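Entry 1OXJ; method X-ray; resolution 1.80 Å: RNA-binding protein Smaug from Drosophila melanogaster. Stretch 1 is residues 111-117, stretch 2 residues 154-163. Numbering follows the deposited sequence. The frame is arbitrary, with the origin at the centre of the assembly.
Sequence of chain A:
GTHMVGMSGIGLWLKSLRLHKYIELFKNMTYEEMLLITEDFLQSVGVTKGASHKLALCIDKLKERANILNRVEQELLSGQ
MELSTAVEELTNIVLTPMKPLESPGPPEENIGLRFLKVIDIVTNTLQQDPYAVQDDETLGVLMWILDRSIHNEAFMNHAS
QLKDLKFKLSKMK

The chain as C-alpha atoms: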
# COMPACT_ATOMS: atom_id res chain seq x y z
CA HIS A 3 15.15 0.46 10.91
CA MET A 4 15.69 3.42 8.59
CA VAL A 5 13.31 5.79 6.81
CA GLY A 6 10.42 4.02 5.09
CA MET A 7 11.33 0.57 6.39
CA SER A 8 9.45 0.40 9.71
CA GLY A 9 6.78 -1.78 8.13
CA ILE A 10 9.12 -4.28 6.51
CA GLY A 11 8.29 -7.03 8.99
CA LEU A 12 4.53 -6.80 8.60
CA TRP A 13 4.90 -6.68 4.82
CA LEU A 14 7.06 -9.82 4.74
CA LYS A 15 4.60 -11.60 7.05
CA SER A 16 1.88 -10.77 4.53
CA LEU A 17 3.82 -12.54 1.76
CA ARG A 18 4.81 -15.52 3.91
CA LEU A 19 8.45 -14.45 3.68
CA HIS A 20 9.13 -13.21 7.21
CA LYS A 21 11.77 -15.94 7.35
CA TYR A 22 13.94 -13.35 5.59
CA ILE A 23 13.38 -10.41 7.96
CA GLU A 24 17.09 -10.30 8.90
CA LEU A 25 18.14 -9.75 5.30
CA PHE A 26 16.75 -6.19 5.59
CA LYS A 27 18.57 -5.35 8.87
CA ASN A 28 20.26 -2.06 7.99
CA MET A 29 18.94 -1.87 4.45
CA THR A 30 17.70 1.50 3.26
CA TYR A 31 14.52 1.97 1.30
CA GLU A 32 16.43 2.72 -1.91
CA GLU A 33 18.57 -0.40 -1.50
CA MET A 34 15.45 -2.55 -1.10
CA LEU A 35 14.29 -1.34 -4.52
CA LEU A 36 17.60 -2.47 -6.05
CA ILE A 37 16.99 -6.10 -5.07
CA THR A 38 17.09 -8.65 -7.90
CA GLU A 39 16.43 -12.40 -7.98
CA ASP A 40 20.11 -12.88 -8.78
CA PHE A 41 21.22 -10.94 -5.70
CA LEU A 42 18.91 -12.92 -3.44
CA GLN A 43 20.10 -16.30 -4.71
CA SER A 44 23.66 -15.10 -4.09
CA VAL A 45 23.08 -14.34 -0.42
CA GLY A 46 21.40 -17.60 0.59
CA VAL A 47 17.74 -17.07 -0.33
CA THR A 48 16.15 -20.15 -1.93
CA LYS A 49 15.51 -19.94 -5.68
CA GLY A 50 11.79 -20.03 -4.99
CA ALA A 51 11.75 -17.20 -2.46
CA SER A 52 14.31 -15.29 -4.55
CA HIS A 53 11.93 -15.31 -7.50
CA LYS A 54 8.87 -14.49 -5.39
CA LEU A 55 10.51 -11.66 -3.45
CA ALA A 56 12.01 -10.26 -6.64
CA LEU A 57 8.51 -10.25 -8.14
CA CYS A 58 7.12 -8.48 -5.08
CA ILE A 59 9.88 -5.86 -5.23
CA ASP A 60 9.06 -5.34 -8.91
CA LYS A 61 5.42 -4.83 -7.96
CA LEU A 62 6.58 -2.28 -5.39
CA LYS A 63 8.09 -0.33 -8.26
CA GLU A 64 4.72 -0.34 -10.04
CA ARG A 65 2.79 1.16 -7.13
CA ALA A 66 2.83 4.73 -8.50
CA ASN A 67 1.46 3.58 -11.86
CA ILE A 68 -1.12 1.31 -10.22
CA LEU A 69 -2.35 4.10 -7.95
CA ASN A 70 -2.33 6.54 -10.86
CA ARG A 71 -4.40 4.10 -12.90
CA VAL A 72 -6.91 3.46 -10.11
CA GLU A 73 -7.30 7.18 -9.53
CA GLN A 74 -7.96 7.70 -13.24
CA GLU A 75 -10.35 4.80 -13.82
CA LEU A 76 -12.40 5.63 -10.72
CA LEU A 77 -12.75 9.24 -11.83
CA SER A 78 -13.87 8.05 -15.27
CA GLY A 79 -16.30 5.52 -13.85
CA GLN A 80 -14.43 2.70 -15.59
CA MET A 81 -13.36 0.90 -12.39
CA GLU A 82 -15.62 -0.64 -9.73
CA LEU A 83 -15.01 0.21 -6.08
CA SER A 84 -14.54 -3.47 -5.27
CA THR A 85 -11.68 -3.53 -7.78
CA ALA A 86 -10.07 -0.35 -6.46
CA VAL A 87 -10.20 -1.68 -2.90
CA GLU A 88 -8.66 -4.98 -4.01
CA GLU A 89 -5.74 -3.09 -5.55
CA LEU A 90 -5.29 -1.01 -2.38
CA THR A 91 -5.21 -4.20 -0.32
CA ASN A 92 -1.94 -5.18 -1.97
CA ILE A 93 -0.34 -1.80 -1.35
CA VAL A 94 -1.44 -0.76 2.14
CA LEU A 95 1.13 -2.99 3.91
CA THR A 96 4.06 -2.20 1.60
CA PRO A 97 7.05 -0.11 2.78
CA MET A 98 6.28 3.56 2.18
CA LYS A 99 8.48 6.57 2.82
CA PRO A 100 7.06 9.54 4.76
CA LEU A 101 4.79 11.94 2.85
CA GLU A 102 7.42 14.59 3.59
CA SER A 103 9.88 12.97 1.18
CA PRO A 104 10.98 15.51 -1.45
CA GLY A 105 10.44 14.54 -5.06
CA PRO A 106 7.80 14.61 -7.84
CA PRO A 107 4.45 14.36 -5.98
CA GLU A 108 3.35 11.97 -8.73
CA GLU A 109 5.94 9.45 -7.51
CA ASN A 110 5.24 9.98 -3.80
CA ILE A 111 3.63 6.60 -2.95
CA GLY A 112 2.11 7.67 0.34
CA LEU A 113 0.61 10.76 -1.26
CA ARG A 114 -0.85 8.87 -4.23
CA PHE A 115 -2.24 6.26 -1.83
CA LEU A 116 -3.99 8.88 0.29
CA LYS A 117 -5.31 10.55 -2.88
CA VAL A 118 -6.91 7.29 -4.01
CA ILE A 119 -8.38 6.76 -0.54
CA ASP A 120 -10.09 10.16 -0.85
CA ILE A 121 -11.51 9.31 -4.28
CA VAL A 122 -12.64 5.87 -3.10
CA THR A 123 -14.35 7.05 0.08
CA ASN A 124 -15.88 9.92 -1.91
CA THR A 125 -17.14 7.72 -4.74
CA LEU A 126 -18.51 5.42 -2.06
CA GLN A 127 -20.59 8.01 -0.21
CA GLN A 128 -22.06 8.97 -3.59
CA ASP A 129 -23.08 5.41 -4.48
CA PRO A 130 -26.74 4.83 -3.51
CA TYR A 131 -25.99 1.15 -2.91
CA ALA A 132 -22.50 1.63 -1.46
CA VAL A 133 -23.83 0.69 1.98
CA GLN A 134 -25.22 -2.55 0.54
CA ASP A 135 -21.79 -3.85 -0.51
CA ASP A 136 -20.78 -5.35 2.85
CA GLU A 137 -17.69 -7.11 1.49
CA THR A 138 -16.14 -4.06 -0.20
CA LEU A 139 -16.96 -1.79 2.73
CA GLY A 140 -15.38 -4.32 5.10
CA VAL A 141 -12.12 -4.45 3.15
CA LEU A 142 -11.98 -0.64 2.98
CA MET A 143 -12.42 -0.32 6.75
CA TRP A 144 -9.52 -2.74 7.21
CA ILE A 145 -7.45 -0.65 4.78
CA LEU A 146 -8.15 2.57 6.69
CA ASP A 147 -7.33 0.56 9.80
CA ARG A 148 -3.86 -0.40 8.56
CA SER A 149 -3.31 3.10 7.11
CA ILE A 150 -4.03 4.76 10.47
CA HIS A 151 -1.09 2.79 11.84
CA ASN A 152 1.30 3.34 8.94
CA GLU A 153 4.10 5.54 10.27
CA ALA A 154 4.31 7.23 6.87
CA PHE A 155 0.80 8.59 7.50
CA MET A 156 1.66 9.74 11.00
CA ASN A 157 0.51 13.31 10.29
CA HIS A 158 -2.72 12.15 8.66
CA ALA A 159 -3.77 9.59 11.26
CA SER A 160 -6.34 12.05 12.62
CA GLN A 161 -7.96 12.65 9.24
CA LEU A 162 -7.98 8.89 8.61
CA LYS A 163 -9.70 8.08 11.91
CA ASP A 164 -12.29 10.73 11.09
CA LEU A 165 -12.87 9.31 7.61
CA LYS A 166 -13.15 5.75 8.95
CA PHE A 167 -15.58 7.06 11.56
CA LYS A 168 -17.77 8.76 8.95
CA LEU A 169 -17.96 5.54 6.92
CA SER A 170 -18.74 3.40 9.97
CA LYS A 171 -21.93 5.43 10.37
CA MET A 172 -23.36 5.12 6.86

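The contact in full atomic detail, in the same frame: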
# COMPACT_ATOMS: atom_id res chain seq x y z
N ILE A 111 4.58 7.70 -3.21
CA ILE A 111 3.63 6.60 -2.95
C ILE A 111 2.59 6.87 -1.87
O ILE A 111 1.40 6.59 -2.06
CB ILE A 111 4.37 5.27 -2.60
CG1 ILE A 111 5.38 4.93 -3.70
CG2 ILE A 111 3.35 4.13 -2.44
CD1 ILE A 111 4.84 4.98 -5.11
N GLY A 112 3.04 7.39 -0.74
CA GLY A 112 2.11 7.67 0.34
C GLY A 112 1.07 8.68 -0.08
O GLY A 112 -0.11 8.54 0.23
N LEU A 113 1.51 9.71 -0.79
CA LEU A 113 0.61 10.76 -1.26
C LEU A 113 -0.41 10.23 -2.27
O LEU A 113 -1.59 10.58 -2.20
CB LEU A 113 1.43 11.89 -1.90
CG LEU A 113 0.71 13.22 -2.12
CD1 LEU A 113 0.38 13.84 -0.76
CD2 LEU A 113 1.62 14.16 -2.93
N ARG A 114 0.05 9.42 -3.23
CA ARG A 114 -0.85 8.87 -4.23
C ARG A 114 -1.85 7.93 -3.57
O ARG A 114 -3.02 7.88 -3.96
CB ARG A 114 -0.05 8.09 -5.29
CG ARG A 114 0.96 8.94 -6.08
CD ARG A 114 0.31 10.20 -6.63
NE ARG A 114 -0.79 9.92 -7.57
CZ ARG A 114 -0.63 9.71 -8.88
NH1 ARG A 114 0.57 9.74 -9.43
NH2 ARG A 114 -1.69 9.51 -9.65
N PHE A 115 -1.39 7.19 -2.56
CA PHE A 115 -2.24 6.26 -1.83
C PHE A 115 -3.35 7.01 -1.11
O PHE A 115 -4.52 6.61 -1.16
CB PHE A 115 -1.40 5.46 -0.83
CG PHE A 115 -2.16 4.34 -0.17
CD1 PHE A 115 -2.20 3.09 -0.76
CD2 PHE A 115 -2.83 4.54 1.03
CE1 PHE A 115 -2.91 2.03 -0.16
CE2 PHE A 115 -3.54 3.50 1.64
CZ PHE A 115 -3.58 2.24 1.04
N LEU A 116 -3.00 8.09 -0.43
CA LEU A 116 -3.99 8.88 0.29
C LEU A 116 -4.95 9.56 -0.68
O LEU A 116 -6.13 9.75 -0.37
CB LEU A 116 -3.31 9.92 1.18
CG LEU A 116 -2.61 9.38 2.43
CD1 LEU A 116 -1.96 10.53 3.16
CD2 LEU A 116 -3.63 8.68 3.34
N LYS A 117 -4.46 9.91 -1.87
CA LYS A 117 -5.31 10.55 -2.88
C LYS A 117 -6.38 9.56 -3.33
O LYS A 117 -7.56 9.92 -3.45
CB LYS A 117 -4.48 10.99 -4.10
CG LYS A 117 -3.93 12.41 -4.02
CD LYS A 117 -3.25 12.80 -5.34
CE LYS A 117 -2.86 14.27 -5.38
NZ LYS A 117 -1.78 14.59 -4.41
N ALA A 154 4.19 6.26 7.95
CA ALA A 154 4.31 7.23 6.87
C ALA A 154 3.11 8.17 6.84
O ALA A 154 3.18 9.25 6.25
CB ALA A 154 4.44 6.51 5.53
N PHE A 155 2.01 7.77 7.47
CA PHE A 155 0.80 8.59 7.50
C PHE A 155 0.59 9.22 8.87
O PHE A 155 -0.49 9.70 9.19
CB PHE A 155 -0.44 7.76 7.14
CG PHE A 155 -0.39 7.15 5.76
CD1 PHE A 155 0.15 7.87 4.69
CD2 PHE A 155 -0.89 5.87 5.53
CE1 PHE A 155 0.19 7.32 3.41
CE2 PHE A 155 -0.85 5.31 4.26
CZ PHE A 155 -0.31 6.04 3.20
N MET A 156 1.65 9.19 9.66
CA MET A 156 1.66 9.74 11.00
C MET A 156 0.88 11.05 11.12
O MET A 156 0.02 11.19 11.99
CB MET A 156 3.11 9.94 11.43
CG MET A 156 3.33 10.50 12.81
SD MET A 156 5.09 10.44 13.18
CE MET A 156 5.26 8.69 13.56
N ASN A 157 1.17 12.00 10.24
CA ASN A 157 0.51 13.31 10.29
C ASN A 157 -0.85 13.38 9.60
O ASN A 157 -1.37 14.47 9.35
CB ASN A 157 1.44 14.38 9.71
CG ASN A 157 2.75 14.45 10.45
OD1 ASN A 157 2.78 14.52 11.68
ND2 ASN A 157 3.85 14.44 9.70
N HIS A 158 -1.42 12.22 9.30
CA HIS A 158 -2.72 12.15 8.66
C HIS A 158 -3.61 11.18 9.42
O HIS A 158 -4.79 11.03 9.10
CB HIS A 158 -2.57 11.67 7.21
CG HIS A 158 -2.44 12.79 6.23
ND1 HIS A 158 -3.53 13.45 5.72
CD2 HIS A 158 -1.35 13.35 5.65
CE1 HIS A 158 -3.12 14.38 4.87
NE2 HIS A 158 -1.80 14.34 4.81
N ALA A 159 -3.04 10.55 10.44
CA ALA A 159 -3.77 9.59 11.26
C ALA A 159 -5.11 10.15 11.73
O ALA A 159 -6.13 9.45 11.73
CB ALA A 159 -2.93 9.19 12.47
N SER A 160 -5.12 11.42 12.14
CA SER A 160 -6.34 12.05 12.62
C SER A 160 -7.41 12.11 11.54
O SER A 160 -8.56 11.76 11.77
CB SER A 160 -6.05 13.47 13.13
OG SER A 160 -7.24 14.10 13.57
N GLN A 161 -7.02 12.55 10.35
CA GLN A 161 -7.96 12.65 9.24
C GLN A 161 -8.46 11.26 8.84
O GLN A 161 -9.61 11.11 8.42
CB GLN A 161 -7.29 13.33 8.04
CG GLN A 161 -6.74 14.73 8.32
CD GLN A 161 -5.34 14.73 8.95
OE1 GLN A 161 -5.13 14.19 10.04
NE2 GLN A 161 -4.38 15.32 8.24
N LEU A 162 -7.60 10.25 8.97
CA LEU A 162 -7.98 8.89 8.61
C LEU A 162 -8.99 8.32 9.60
O LEU A 162 -9.95 7.68 9.20
CB LEU A 162 -6.73 7.99 8.55
CG LEU A 162 -5.81 8.26 7.35
CD1 LEU A 162 -4.46 7.58 7.53
CD2 LEU A 162 -6.51 7.78 6.07
N LYS A 163 -8.77 8.57 10.89
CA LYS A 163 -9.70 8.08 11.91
C LYS A 163 -11.06 8.73 11.69
O LYS A 163 -12.09 8.09 11.82
CB LYS A 163 -9.19 8.42 13.31
CG LYS A 163 -7.85 7.78 13.67
CD LYS A 163 -7.37 8.26 15.03
CE LYS A 163 -5.98 7.73 15.33
NZ LYS A 163 -5.46 8.21 16.65

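This is a small, apolar contact without a single hydrogen bond across it, in which one leucine and one phenylalanine pack against each other and their neighbours complete the fit. The two stretches bury 253 Å² between them, counted over both sides, and most of that area belongs to Leu-116 and Phe-155.

Leu-116 sits on a helix with its CA-to-CB bond pointing toward the second stretch, and its chi1 m, chi2 t rotamer places its two methyls over the faces of two different rings, Leu-116 CD2 over Phe-155 and Leu-116 CD1 over His-158. Leu-116 CD2 lies 4.0 Å from the centroid of the Phe-155 ring and only 10° off the ring normal, a CH-pi contact over the face. Leu-116 CD1 does the same to His-158, lying 3.9 Å from the centroid of that ring and 16° off its normal. The branched end of one side chain thus serves two aromatic faces at once. Leu-116 CD2 also comes within 4.1 Å of Leu-162 CD2, which reaches in from the first turns of the helix that His-158 precedes as its N-cap residue.

Phe-155 arrives differently. Its CA-to-CB bond points sideways, but chi1 near -61° brings the ring in, where it meets three residues of the first helix. Leu-116 covers one face. At the ring edge, near its plane, Gly-112 O lies 3.4 Å from Phe-155 CE1; this oxygen already accepts the helical hydrogen bond from Leu-116 N at 3.0 Å. The third neighbour is Phe-115, whose CD2 is 3.6 Å from Phe-155 CZ. Those two ring planes are tilted by just 20°, yet the centroids are 5.8 Å apart, so the rings are slid past each other and barely overlap.

The spacing along the first helix follows from its pitch: Gly-112, Phe-115 and Leu-116 are separated by three and four residues, which places them on the same side. Gly-112 matters for what it lacks. An ideal CB there would point toward the second stretch and fall 3.3 Å from Phe-155 CE1, a tight fit, so the bare backbone leaves room for the ring. The nearest CA pair across the contact, Gly-112 CA to Ala-154 CA at 6.9 Å, lies at this same place.

On the second stretch, the turn leading to the helix is held locally, with His-158 N donating to Phe-155 O at 2.7 Å. That bond joins the two residues whose rings receive the leucine methyls.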